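PDB 5C17: MerB2 from Bacillus megaterium, which probably cleaves the carbon-mercury bond of organomercurial compounds as an alkylmercury lyase and can bind a mercury(II) ion. Local coordinates for residues A[84-89]-A[97-102]. Residues are numbered along the deposited sequence; the frame is centred on the assembly and turned at random.
With HG (mercury (II) ion), chain B.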
ATOM      1  N   ILE A  84      -0.412  -7.705   7.676  1.00  9.08           N
ATOM      2  CA  ILE A  84       0.245  -8.742   8.454  0.51 10.76           C
ATOM      3  C   ILE A  84       0.113 -10.101   7.768  1.00 11.63           C
ATOM      4  O   ILE A  84       0.929 -10.982   8.015  1.00 15.18           O
ATOM      5  CB  ILE A  84      -0.218  -8.793   9.935  0.51 12.73           C
ATOM      6  CG1 ILE A  84      -1.705  -9.141  10.056  0.51 14.23           C
ATOM      7  CG2 ILE A  84       0.070  -7.470  10.591  0.51 14.30           C
ATOM      8  CD1 ILE A  84      -2.160  -9.378  11.487  0.51 15.60           C
ATOM      9  N   ILE A  85      -0.881 -10.269   6.895  1.00 11.12           N
ATOM     10  CA  ILE A  85      -1.072 -11.545   6.205  1.00 12.35           C
ATOM     11  C   ILE A  85      -0.372 -11.536   4.844  1.00 11.22           C
ATOM     12  O   ILE A  85      -0.184 -10.472   4.242  1.00 10.35           O
ATOM     13  CB  ILE A  85      -2.567 -11.932   6.086  1.00 14.19           C
ATOM     14  CG1 ILE A  85      -3.357 -10.876   5.317  1.00 15.01           C
ATOM     15  CG2 ILE A  85      -3.157 -12.172   7.484  1.00 15.44           C
ATOM     16  CD1 ILE A  85      -4.783 -11.330   4.923  1.00 16.85           C
ATOM     17  N   PRO A  86       0.051 -12.713   4.361  1.00 11.87           N
ATOM     18  CA  PRO A  86       0.927 -12.770   3.183  1.00 11.39           C
ATOM     19  C   PRO A  86       0.355 -12.200   1.896  1.00 11.61           C
ATOM     20  O   PRO A  86      -0.836 -12.270   1.601  1.00 12.89           O
ATOM     21  CB  PRO A  86       1.196 -14.267   3.003  1.00 12.89           C
ATOM     22  CG  PRO A  86       0.978 -14.842   4.335  1.00 12.95           C
ATOM     23  CD  PRO A  86      -0.132 -14.049   4.953  1.00 13.44           C
ATOM     24  N   THR A  87       1.280 -11.625   1.132  1.00 10.88           N
ATOM     25  CA  THR A  87       1.059 -11.246  -0.249  1.00 10.67           C
ATOM     26  C   THR A  87       2.341 -11.629  -0.989  1.00 10.75           C
ATOM     27  O   THR A  87       3.292 -12.124  -0.394  1.00 11.29           O
ATOM     28  CB  THR A  87       0.833  -9.746  -0.413  1.00 11.10           C
ATOM     29  OG1 THR A  87       2.075  -9.075  -0.198  1.00  9.73           O
ATOM     30  CG2 THR A  87      -0.224  -9.227   0.559  1.00 12.19           C
ATOM     31  N   THR A  88       2.396 -11.354  -2.277  1.00 10.85           N
ATOM     32  CA  THR A  88       3.608 -11.577  -3.054  1.00 10.77           C
ATOM     33  C   THR A  88       4.744 -10.655  -2.603  1.00 10.34           C
ATOM     34  O   THR A  88       5.900 -10.945  -2.843  1.00 11.75           O
ATOM     35  CB  THR A  88       3.305 -11.334  -4.527  1.00 11.50           C
ATOM     36  OG1 THR A  88       2.407 -12.351  -4.957  1.00 12.45           O
ATOM     37  CG2 THR A  88       4.570 -11.391  -5.419  1.00 13.14           C
ATOM     38  N   ASN A  89       4.404  -9.545  -1.970  1.00  8.97           N
ATOM     39  CA  ASN A  89       5.369  -8.491  -1.678  1.00  9.09           C
ATOM     40  C   ASN A  89       5.731  -8.494  -0.212  1.00  9.27           C
ATOM     41  O   ASN A  89       5.022  -7.942   0.618  1.00 10.93           O
ATOM     42  CB  ASN A  89       4.808  -7.141  -2.102  1.00  9.33           C
ATOM     43  CG  ASN A  89       4.106  -7.228  -3.420  1.00 10.33           C
ATOM     44  OD1 ASN A  89       4.721  -7.541  -4.425  1.00 12.67           O
ATOM     45  ND2 ASN A  89       2.807  -7.015  -3.416  1.00 11.23           N
ATOM     46  N   THR A  97       8.589  -9.210   9.759  1.00 16.92           N
ATOM     47  CA  THR A  97       8.212  -9.527   8.401  1.00 17.50           C
ATOM     48  C   THR A  97       6.747  -9.207   8.193  1.00 14.93           C
ATOM     49  O   THR A  97       5.865  -9.837   8.772  1.00 18.85           O
ATOM     50  CB  THR A  97       8.434 -10.999   8.098  1.00 22.11           C
ATOM     51  OG1 THR A  97       9.813 -11.312   8.309  1.00 25.53           O
ATOM     52  CG2 THR A  97       8.069 -11.283   6.664  1.00 23.17           C
ATOM     53  N   LEU A  98       6.504  -8.210   7.369  1.00 11.35           N
ATOM     54  CA  LEU A  98       5.169  -7.795   6.990  1.00 10.08           C
ATOM     55  C   LEU A  98       5.034  -7.929   5.475  1.00  8.63           C
ATOM     56  O   LEU A  98       5.930  -8.443   4.801  1.00  9.77           O
ATOM     57  CB  LEU A  98       4.908  -6.359   7.470  1.00 12.14           C
ATOM     58  CG  LEU A  98       4.935  -6.158   8.995  1.00 14.02           C
ATOM     59  CD1 LEU A  98       4.977  -4.688   9.375  1.00 15.42           C
ATOM     60  CD2 LEU A  98       3.715  -6.798   9.633  1.00 15.65           C
ATOM     61  N   PHE A  99       3.905  -7.480   4.946  1.00  8.58           N
ATOM     62  CA  PHE A  99       3.630  -7.616   3.524  1.00  8.11           C
ATOM     63  C   PHE A  99       2.997  -6.346   3.004  1.00  8.06           C
ATOM     64  O   PHE A  99       2.472  -5.545   3.775  1.00  9.22           O
ATOM     65  CB  PHE A  99       2.715  -8.815   3.286  1.00  9.46           C
ATOM     66  CG  PHE A  99       3.291 -10.097   3.783  1.00 10.31           C
ATOM     67  CD1 PHE A  99       3.064 -10.510   5.086  1.00 10.64           C
ATOM     68  CD2 PHE A  99       4.084 -10.888   2.957  1.00 11.50           C
ATOM     69  CE1 PHE A  99       3.617 -11.695   5.555  1.00 13.25           C
ATOM     70  CE2 PHE A  99       4.627 -12.080   3.430  1.00 13.00           C
ATOM     71  CZ  PHE A  99       4.385 -12.475   4.732  1.00 14.26           C
ATOM     72  N   ALA A 100       3.090  -6.154   1.689  1.00  8.82           N
ATOM     73  CA  ALA A 100       2.498  -4.985   1.059  1.00  9.14           C
ATOM     74  C   ALA A 100       1.507  -5.399  -0.018  1.00  8.55           C
ATOM     75  O   ALA A 100       1.691  -6.426  -0.692  1.00  9.13           O
ATOM     76  CB  ALA A 100       3.573  -4.104   0.449  1.00 10.13           C
ATOM     77  N   TRP A 101       0.483  -4.574  -0.228  1.00  8.36           N
ATOM     78  CA  TRP A 101      -0.555  -4.896  -1.206  1.00  8.69           C
ATOM     79  C   TRP A 101      -0.080  -4.806  -2.659  1.00  8.92           C
ATOM     80  O   TRP A 101      -0.680  -5.434  -3.521  1.00 10.74           O
ATOM     81  CB  TRP A 101      -1.770  -4.003  -1.028  1.00  9.23           C
ATOM     82  CG  TRP A 101      -2.520  -4.241   0.245  1.00 10.07           C
ATOM     83  CD1 TRP A 101      -2.382  -5.288   1.104  1.00 10.34           C
ATOM     84  CD2 TRP A 101      -3.535  -3.405   0.794  1.00  9.06           C
ATOM     85  NE1 TRP A 101      -3.248  -5.152   2.167  1.00  9.90           N
ATOM     86  CE2 TRP A 101      -3.977  -4.008   1.992  1.00  9.11           C
ATOM     87  CE3 TRP A 101      -4.134  -2.215   0.383  1.00  9.47           C
ATOM     88  CZ2 TRP A 101      -4.952  -3.435   2.787  1.00  9.82           C
ATOM     89  CZ3 TRP A 101      -5.113  -1.654   1.172  1.00  9.85           C
ATOM     90  CH2 TRP A 101      -5.516  -2.264   2.357  1.00 10.39           C
ATOM     91  N   CYS A 102       0.955  -4.015  -2.939  1.00  8.85           N
ATOM     92  CA  CYS A 102       1.453  -3.867  -4.301  1.00  8.30           C
ATOM     93  C   CYS A 102       2.883  -3.345  -4.288  1.00  8.77           C
ATOM     94  O   CYS A 102       3.437  -2.988  -3.249  1.00  9.04           O
ATOM     95  CB  CYS A 102       0.560  -2.925  -5.115  1.00  8.96           C
ATOM     96  SG  CYS A 102       0.741  -1.182  -4.662  1.00 11.74           S
TER
HETATM   97 HG    HG B 301      -1.289  -0.386  -3.728  0.78 16.68          HG
HETATM   98  O   HOH W   1       3.351 -10.608   9.437  1.00 25.25           O
HETATM   99  O   HOH W   2      -1.911   0.495  -1.510  1.00 25.08           O
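F99 and A100, on strand 96-100, are clasped by the connection 84-89 in a contact of backbone and side chains in the antiparallel sheet of the MerB fold. The connection leaves strand 82-83, on one side of strand 96-100, and crosses over it to enter strand 89-93 on the other side, so F99 lies beneath the crossing. One face of its ring is covered by a CH-pi contact: P86 CA stands over the ring centre, 3.4 Å from the centroid and 4° from the normal, and P86 CB also approaches CZ. The carbonyl oxygen I84 O lies at the ring edge, and a water bridges it to T97 O.

Past P86 the contact becomes polar and centres on A100 O, which takes two hydrogen bonds from opposite faces of its carbonyl plane. T87 OG1 donates one at 2.7 Å; with chi1 at 72°, this hydroxyl sits between its own backbone N and carbonyl carbon, and it also accepts from N89 N in an ST turn. N89 ND2 donates the other, nearly straight at 169° and with the acceptor in the plane of its amide, while OD1 of the same group is hydrogen-bonded to S121 OG. Backbone closes the pattern, A100 N donating to N89 O at 2.8 Å.

The grip falls just before the metal site. C102, two residues after A100, is the N-cap of helix 103-113 and binds mercury together with C165; the buried N89 amide passes beside it, ND2 lying 3.5 Å from C102 CA. C102 SG turns the other way and holds the mercury ion at 2.4 Å, with a water at 2.5 Å from the metal.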